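Long-range contact in thiosulfate sulfurtransferase TUM1 (Saccharomyces cerevisiae, PDB 3UTN), which accepts persulfide sulfur from the desulfurase NFS1 and passes it to UBA4 for 2-thiolation of the wobble uridine of tRNAs: residues H93-M105 and S127-H139. Residues are numbered along the deposited sequence; the frame is centred on the assembly and turned at random.
Sequences HMFPTKKVFDDAM and SPRCAWTLGVMGH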
ATOM      1  N   HIS A  93      -8.381  -2.234   7.451  1.00 28.18           N
ATOM      2  CA  HIS A  93      -6.977  -2.139   7.063  1.00 28.28           C
ATOM      3  C   HIS A  93      -6.238  -1.063   7.773  1.00 28.14           C
ATOM      4  O   HIS A  93      -5.435  -0.350   7.174  1.00 28.35           O
ATOM      5  CB  HIS A  93      -6.868  -1.935   5.564  1.00 30.17           C
ATOM      6  CG  HIS A  93      -7.551  -3.006   4.774  1.00 32.03           C
ATOM      7  ND1 HIS A  93      -7.240  -4.305   4.910  1.00 33.76           N
ATOM      8  CD2 HIS A  93      -8.564  -2.938   3.830  1.00 33.30           C
ATOM      9  CE1 HIS A  93      -8.013  -5.034   4.095  1.00 33.92           C
ATOM     10  NE2 HIS A  93      -8.824  -4.196   3.432  1.00 34.46           N
ATOM     11  N   MET A  94      -6.513  -0.934   9.063  1.00 26.72           N
ATOM     12  CA  MET A  94      -5.831   0.043   9.865  1.00 26.99           C
ATOM     13  C   MET A  94      -4.476  -0.500  10.208  1.00 26.00           C
ATOM     14  O   MET A  94      -4.320  -1.688  10.480  1.00 26.18           O
ATOM     15  CB  MET A  94      -6.624   0.389  11.117  1.00 27.14           C
ATOM     16  CG  MET A  94      -7.879   1.179  10.799  1.00 28.13           C
ATOM     17  SD  MET A  94      -7.547   2.544   9.674  1.00 28.60           S
ATOM     18  CE  MET A  94      -6.612   3.628  10.755  1.00 27.46           C
ATOM     19  N   PHE A  95      -3.498   0.386  10.174  1.00 25.93           N
ATOM     20  CA  PHE A  95      -2.129   0.011  10.397  1.00 25.47           C
ATOM     21  C   PHE A  95      -2.011  -0.826  11.654  1.00 25.99           C
ATOM     22  O   PHE A  95      -2.624  -0.498  12.672  1.00 26.29           O
ATOM     23  CB  PHE A  95      -1.267   1.248  10.523  1.00 25.61           C
ATOM     24  CG  PHE A  95       0.164   0.980  10.251  1.00 25.65           C
ATOM     25  CD1 PHE A  95       0.613   0.872   8.945  1.00 25.02           C
ATOM     26  CD2 PHE A  95       1.054   0.792  11.291  1.00 25.58           C
ATOM     27  CE1 PHE A  95       1.937   0.606   8.681  1.00 25.51           C
ATOM     28  CE2 PHE A  95       2.380   0.519  11.033  1.00 25.78           C
ATOM     29  CZ  PHE A  95       2.820   0.419   9.730  1.00 25.81           C
ATOM     30  N   PRO A  96      -1.242  -1.924  11.586  1.00 26.05           N
ATOM     31  CA  PRO A  96      -1.167  -2.761  12.768  1.00 26.41           C
ATOM     32  C   PRO A  96      -0.469  -2.054  13.908  1.00 27.33           C
ATOM     33  O   PRO A  96       0.324  -1.137  13.691  1.00 27.04           O
ATOM     34  CB  PRO A  96      -0.330  -3.958  12.305  1.00 26.03           C
ATOM     35  CG  PRO A  96       0.464  -3.446  11.157  1.00 25.80           C
ATOM     36  CD  PRO A  96      -0.459  -2.482  10.470  1.00 25.91           C
ATOM     37  N   THR A  97      -0.783  -2.479  15.121  1.00 27.98           N
ATOM     38  CA  THR A  97      -0.022  -2.076  16.278  1.00 29.03           C
ATOM     39  C   THR A  97       1.358  -2.698  16.157  1.00 29.31           C
ATOM     40  O   THR A  97       1.543  -3.721  15.477  1.00 28.93           O
ATOM     41  CB  THR A  97      -0.675  -2.573  17.577  1.00 29.81           C
ATOM     42  OG1 THR A  97      -0.678  -4.005  17.580  1.00 30.47           O
ATOM     43  CG2 THR A  97      -2.108  -2.065  17.696  1.00 29.94           C
ATOM     44  N   LYS A  98       2.324  -2.069  16.814  1.00 29.57           N
ATOM     45  CA  LYS A  98       3.671  -2.591  16.915  1.00 30.69           C
ATOM     46  C   LYS A  98       3.651  -4.076  17.263  1.00 30.71           C
ATOM     47  O   LYS A  98       4.350  -4.872  16.632  1.00 28.68           O
ATOM     48  CB  LYS A  98       4.439  -1.811  17.976  1.00 32.64           C
ATOM     49  CG  LYS A  98       5.929  -2.082  18.013  1.00 34.61           C
ATOM     50  CD  LYS A  98       6.503  -1.630  19.347  1.00 36.05           C
ATOM     51  CE  LYS A  98       8.015  -1.764  19.370  1.00 36.61           C
ATOM     52  NZ  LYS A  98       8.440  -3.147  19.019  1.00 38.29           N
ATOM     53  N   LYS A  99       2.829  -4.441  18.249  1.00 30.72           N
ATOM     54  CA  LYS A  99       2.758  -5.818  18.731  1.00 31.46           C
ATOM     55  C   LYS A  99       2.210  -6.774  17.676  1.00 29.45           C
ATOM     56  O   LYS A  99       2.831  -7.790  17.386  1.00 28.96           O
ATOM     57  CB  LYS A  99       1.947  -5.913  20.028  1.00 33.86           C
ATOM     58  CG  LYS A  99       1.497  -7.327  20.369  1.00 36.09           C
ATOM     59  CD  LYS A  99       1.281  -7.531  21.857  1.00 38.44           C
ATOM     60  CE  LYS A  99       2.458  -8.263  22.485  1.00 40.28           C
ATOM     61  NZ  LYS A  99       2.549  -9.674  22.011  1.00 40.86           N
ATOM     62  N   VAL A 100       1.056  -6.446  17.104  1.00 28.51           N
ATOM     63  CA  VAL A 100       0.491  -7.255  16.029  1.00 27.76           C
ATOM     64  C   VAL A 100       1.526  -7.394  14.918  1.00 26.25           C
ATOM     65  O   VAL A 100       1.768  -8.488  14.425  1.00 26.09           O
ATOM     66  CB  VAL A 100      -0.839  -6.674  15.505  1.00 27.51           C
ATOM     67  CG1 VAL A 100      -1.199  -7.244  14.138  1.00 27.38           C
ATOM     68  CG2 VAL A 100      -1.954  -6.957  16.502  1.00 28.07           C
ATOM     69  N   PHE A 101       2.172  -6.290  14.562  1.00 25.69           N
ATOM     70  CA  PHE A 101       3.179  -6.345  13.528  1.00 25.69           C
ATOM     71  C   PHE A 101       4.342  -7.252  13.902  1.00 25.44           C
ATOM     72  O   PHE A 101       4.686  -8.153  13.153  1.00 24.51           O
ATOM     73  CB  PHE A 101       3.712  -4.970  13.184  1.00 25.59           C
ATOM     74  CG  PHE A 101       4.752  -5.011  12.122  1.00 25.56           C
ATOM     75  CD1 PHE A 101       4.381  -5.117  10.785  1.00 25.21           C
ATOM     76  CD2 PHE A 101       6.105  -4.997  12.453  1.00 24.91           C
ATOM     77  CE1 PHE A 101       5.342  -5.171   9.795  1.00 24.72           C
ATOM     78  CE2 PHE A 101       7.067  -5.050  11.464  1.00 24.64           C
ATOM     79  CZ  PHE A 101       6.683  -5.140  10.133  1.00 24.67           C
ATOM     80  N   ASP A 102       4.946  -6.998  15.060  1.00 26.72           N
ATOM     81  CA  ASP A 102       6.080  -7.786  15.521  1.00 27.90           C
ATOM     82  C   ASP A 102       5.721  -9.251  15.642  1.00 27.50           C
ATOM     83  O   ASP A 102       6.484 -10.112  15.217  1.00 28.34           O
ATOM     84  CB  ASP A 102       6.590  -7.260  16.857  1.00 29.83           C
ATOM     85  CG  ASP A 102       7.255  -5.921  16.724  1.00 31.61           C
ATOM     86  OD1 ASP A 102       7.491  -5.489  15.572  1.00 32.31           O
ATOM     87  OD2 ASP A 102       7.533  -5.293  17.765  1.00 33.52           O
ATOM     88  N   ASP A 103       4.550  -9.518  16.212  1.00 27.83           N
ATOM     89  CA  ASP A 103       4.069 -10.881  16.369  1.00 27.93           C
ATOM     90  C   ASP A 103       3.909 -11.529  15.019  1.00 26.87           C
ATOM     91  O   ASP A 103       4.321 -12.662  14.830  1.00 26.48           O
ATOM     92  CB  ASP A 103       2.754 -10.911  17.146  1.00 28.91           C
ATOM     93  CG  ASP A 103       2.954 -10.598  18.614  1.00 30.08           C
ATOM     94  OD1 ASP A 103       4.124 -10.527  19.036  1.00 30.45           O
ATOM     95  OD2 ASP A 103       1.954 -10.413  19.336  1.00 30.79           O
ATOM     96  N   ALA A 104       3.332 -10.787  14.079  1.00 26.09           N
ATOM     97  CA  ALA A 104       3.188 -11.268  12.718  1.00 25.45           C
ATOM     98  C   ALA A 104       4.554 -11.615  12.155  1.00 24.38           C
ATOM     99  O   ALA A 104       4.774 -12.728  11.695  1.00 24.82           O
ATOM    100  CB  ALA A 104       2.505 -10.222  11.859  1.00 25.65           C
ATOM    101  N   MET A 105       5.476 -10.659  12.214  1.00 24.41           N
ATOM    102  CA  MET A 105       6.826 -10.866  11.715  1.00 24.38           C
ATOM    103  C   MET A 105       7.464 -12.065  12.388  1.00 24.12           C
ATOM    104  O   MET A 105       8.060 -12.915  11.730  1.00 22.57           O
ATOM    105  CB  MET A 105       7.680  -9.631  11.955  1.00 24.81           C
ATOM    106  CG  MET A 105       7.246  -8.407  11.189  1.00 25.07           C
ATOM    107  SD  MET A 105       7.049  -8.740   9.434  1.00 26.46           S
ATOM    108  CE  MET A 105       5.274  -8.957   9.343  1.00 26.18           C
ATOM    109  N   SER A 127       0.420  -5.204  -1.918  1.00 18.32           N
ATOM    110  CA  SER A 127       1.842  -5.271  -1.658  1.00 18.07           C
ATOM    111  C   SER A 127       2.407  -3.913  -1.261  1.00 17.52           C
ATOM    112  O   SER A 127       3.209  -3.852  -0.344  1.00 17.74           O
ATOM    113  CB  SER A 127       2.601  -5.877  -2.832  1.00 18.05           C
ATOM    114  OG  SER A 127       2.374  -5.143  -4.010  1.00 18.46           O
ATOM    115  N   PRO A 128       1.969  -2.814  -1.915  1.00 17.46           N
ATOM    116  CA  PRO A 128       2.526  -1.543  -1.480  1.00 17.73           C
ATOM    117  C   PRO A 128       2.168  -1.284  -0.032  1.00 17.94           C
ATOM    118  O   PRO A 128       3.027  -0.899   0.748  1.00 17.98           O
ATOM    119  CB  PRO A 128       1.846  -0.525  -2.397  1.00 17.60           C
ATOM    120  CG  PRO A 128       1.463  -1.311  -3.601  1.00 17.59           C
ATOM    121  CD  PRO A 128       1.029  -2.622  -3.033  1.00 17.65           C
ATOM    122  N   ARG A 129       0.905  -1.514   0.316  1.00 18.33           N
ATOM    123  CA  ARG A 129       0.452  -1.393   1.686  1.00 19.03           C
ATOM    124  C   ARG A 129       1.362  -2.192   2.592  1.00 18.60           C
ATOM    125  O   ARG A 129       1.798  -1.714   3.633  1.00 18.61           O
ATOM    126  CB  ARG A 129      -0.968  -1.930   1.814  1.00 19.88           C
ATOM    127  CG  ARG A 129      -1.425  -2.062   3.246  1.00 20.54           C
ATOM    128  CD  ARG A 129      -1.801  -0.697   3.772  1.00 21.37           C
ATOM    129  NE  ARG A 129      -2.044  -0.723   5.200  1.00 21.84           N
ATOM    130  CZ  ARG A 129      -2.656   0.248   5.858  1.00 22.61           C
ATOM    131  NH1 ARG A 129      -3.097   1.309   5.205  1.00 22.99           N
ATOM    132  NH2 ARG A 129      -2.834   0.153   7.165  1.00 23.05           N
ATOM    133  N   CYS A 130       1.636  -3.422   2.181  1.00 18.60           N
ATOM    134  CA  CYS A 130       2.471  -4.304   2.952  1.00 18.69           C
ATOM    135  C   CYS A 130       3.913  -3.821   3.021  1.00 18.10           C
ATOM    136  O   CYS A 130       4.485  -3.735   4.102  1.00 17.34           O
ATOM    137  CB  CYS A 130       2.433  -5.695   2.366  1.00 19.11           C
ATOM    138  SG  CYS A 130       3.677  -6.729   3.130  1.00 20.74           S
ATOM    139  N   ALA A 131       4.502  -3.518   1.867  1.00 17.83           N
ATOM    140  CA  ALA A 131       5.874  -3.020   1.825  1.00 17.99           C
ATOM    141  C   ALA A 131       5.960  -1.797   2.714  1.00 18.25           C
ATOM    142  O   ALA A 131       6.872  -1.644   3.524  1.00 18.79           O
ATOM    143  CB  ALA A 131       6.273  -2.669   0.405  1.00 17.93           C
ATOM    144  N   TRP A 132       4.966  -0.942   2.571  1.00 18.30           N
ATOM    145  CA  TRP A 132       4.902   0.269   3.332  1.00 19.25           C
ATOM    146  C   TRP A 132       4.767  -0.017   4.796  1.00 19.45           C
ATOM    147  O   TRP A 132       5.467   0.573   5.594  1.00 19.49           O
ATOM    148  CB  TRP A 132       3.759   1.080   2.811  1.00 19.82           C
ATOM    149  CG  TRP A 132       3.418   2.265   3.629  1.00 20.78           C
ATOM    150  CD1 TRP A 132       4.069   3.490   3.669  1.00 21.04           C
ATOM    151  CD2 TRP A 132       2.294   2.391   4.529  1.00 20.91           C
ATOM    152  NE1 TRP A 132       3.434   4.340   4.524  1.00 21.44           N
ATOM    153  CE2 TRP A 132       2.360   3.744   5.074  1.00 21.27           C
ATOM    154  CE3 TRP A 132       1.279   1.545   4.937  1.00 21.04           C
ATOM    155  CZ2 TRP A 132       1.438   4.206   5.983  1.00 21.19           C
ATOM    156  CZ3 TRP A 132       0.348   2.028   5.852  1.00 21.15           C
ATOM    157  CH2 TRP A 132       0.434   3.323   6.365  1.00 21.14           C
ATOM    158  N   THR A 133       3.888  -0.948   5.148  1.00 19.64           N
ATOM    159  CA  THR A 133       3.720  -1.361   6.540  1.00 20.52           C
ATOM    160  C   THR A 133       5.036  -1.855   7.126  1.00 20.54           C
ATOM    161  O   THR A 133       5.439  -1.438   8.210  1.00 21.11           O
ATOM    162  CB  THR A 133       2.657  -2.456   6.664  1.00 20.27           C
ATOM    163  OG1 THR A 133       1.422  -1.944   6.169  1.00 20.96           O
ATOM    164  CG2 THR A 133       2.485  -2.891   8.121  1.00 20.95           C
ATOM    165  N   LEU A 134       5.697  -2.746   6.400  1.00 20.53           N
ATOM    166  CA  LEU A 134       7.009  -3.231   6.790  1.00 21.06           C
ATOM    167  C   LEU A 134       7.965  -2.076   6.986  1.00 21.32           C
ATOM    168  O   LEU A 134       8.626  -1.980   8.012  1.00 20.93           O
ATOM    169  CB  LEU A 134       7.554  -4.180   5.732  1.00 20.66           C
ATOM    170  CG  LEU A 134       6.735  -5.456   5.582  1.00 20.63           C
ATOM    171  CD1 LEU A 134       7.211  -6.201   4.354  1.00 20.81           C
ATOM    172  CD2 LEU A 134       6.850  -6.318   6.829  1.00 20.80           C
ATOM    173  N   GLY A 135       8.012  -1.195   5.994  1.00 21.89           N
ATOM    174  CA  GLY A 135       8.849  -0.007   6.049  1.00 22.72           C
ATOM    175  C   GLY A 135       8.462   0.895   7.197  1.00 23.11           C
ATOM    176  O   GLY A 135       9.320   1.328   7.956  1.00 23.78           O
ATOM    177  N   VAL A 136       7.168   1.171   7.339  1.00 23.16           N
ATOM    178  CA  VAL A 136       6.706   2.056   8.402  1.00 23.82           C
ATOM    179  C   VAL A 136       7.092   1.470   9.743  1.00 24.33           C
ATOM    180  O   VAL A 136       7.510   2.186  10.639  1.00 24.94           O
ATOM    181  CB  VAL A 136       5.194   2.312   8.347  1.00 23.68           C
ATOM    182  CG1 VAL A 136       4.721   3.040   9.597  1.00 24.26           C
ATOM    183  CG2 VAL A 136       4.857   3.138   7.125  1.00 23.21           C
ATOM    184  N   MET A 137       6.982   0.153   9.850  1.00 24.13           N
ATOM    185  CA  MET A 137       7.346  -0.534  11.065  1.00 25.61           C
ATOM    186  C   MET A 137       8.847  -0.684  11.204  1.00 25.55           C
ATOM    187  O   MET A 137       9.323  -1.443  12.040  1.00 26.83           O
ATOM    188  CB  MET A 137       6.654  -1.885  11.128  1.00 26.37           C
ATOM    189  CG  MET A 137       5.184  -1.786  11.474  1.00 28.52           C
ATOM    190  SD  MET A 137       4.899  -0.701  12.885  1.00 31.50           S
ATOM    191  CE  MET A 137       5.717  -1.588  14.209  1.00 32.07           C
ATOM    192  N   GLY A 138       9.582   0.046  10.375  1.00 25.36           N
ATOM    193  CA  GLY A 138      11.013   0.201  10.540  1.00 25.15           C
ATOM    194  C   GLY A 138      11.808  -0.990  10.078  1.00 24.64           C
ATOM    195  O   GLY A 138      12.971  -1.142  10.445  1.00 25.88           O
ATOM    196  N   HIS A 139      11.201  -1.853   9.276  1.00 23.53           N
ATOM    197  CA  HIS A 139      11.981  -2.948   8.761  1.00 22.93           C
ATOM    198  C   HIS A 139      13.026  -2.385   7.853  1.00 22.46           C
ATOM    199  O   HIS A 139      12.705  -1.624   6.947  1.00 22.67           O
ATOM    200  CB  HIS A 139      11.150  -3.995   8.061  1.00 22.28           C
ATOM    201  CG  HIS A 139      11.922  -5.245   7.799  1.00 21.70           C
ATOM    202  ND1 HIS A 139      12.047  -6.205   8.712  1.00 21.57           N
ATOM    203  CD2 HIS A 139      12.686  -5.633   6.711  1.00 21.62           C
ATOM    204  CE1 HIS A 139      12.812  -7.187   8.227  1.00 21.80           C
ATOM    205  NE2 HIS A 139      13.206  -6.835   7.002  1.00 21.92           N
TER
HETATM  206  O   HOH W   1      -3.510  -2.734   7.543  1.00 40.74           O
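Met137, at the C-terminal end of helix 127-136, reaches between the rings of Phe101 and Phe95. Its CB lies over one face of Phe101, 3.3 Å from the ring centroid, a CH-pi contact. CG continues across the same ring, 3.3 Å from Phe101 CG. A bend at chi2 (-47°) then brings SD to the edge of the Phe95 ring, in its plane and 3.4 Å from Phe95 CE2, a Met-aromatic contact, and a second at chi3 (-65°) lays CE against Lys98, 3.5 Å from its CA. Met105 CG covers the opposite face of Phe101, while Leu134 CD2 meets the ring edge. With alanine in place of Phe101, a gap would probably open between Met137 and Met105, leaving the thioether arm of Met137 free to turn. Farther along, Phe95 lays the CZ corner of its ring against Val136 CG1 and turns its CD1-CE1 edge to the face of Trp132, an offset edge-to-face pair with planes at 78°. The CZ3 edge of that indole in turn points at the face of the Arg129 guanidinium, whose NH2 lies 3.1 Å from Phe95 N without a bond between these two donors. Asp307, from the second rhodanese domain, joins them instead, forming a salt bridge with Arg129 NH1 and accepting from Phe95 N. Sulfur, aliphatic and aromatic groups thus pack helix 98-107 and its preceding loop onto helix 127-136 of the non-catalytic rhodanese domain, whereas the buried charge of Arg129 is met by Asp307 across the domain interface; the Arg129 side chain lies about 7 Å from that of the persulfide-forming Cys282.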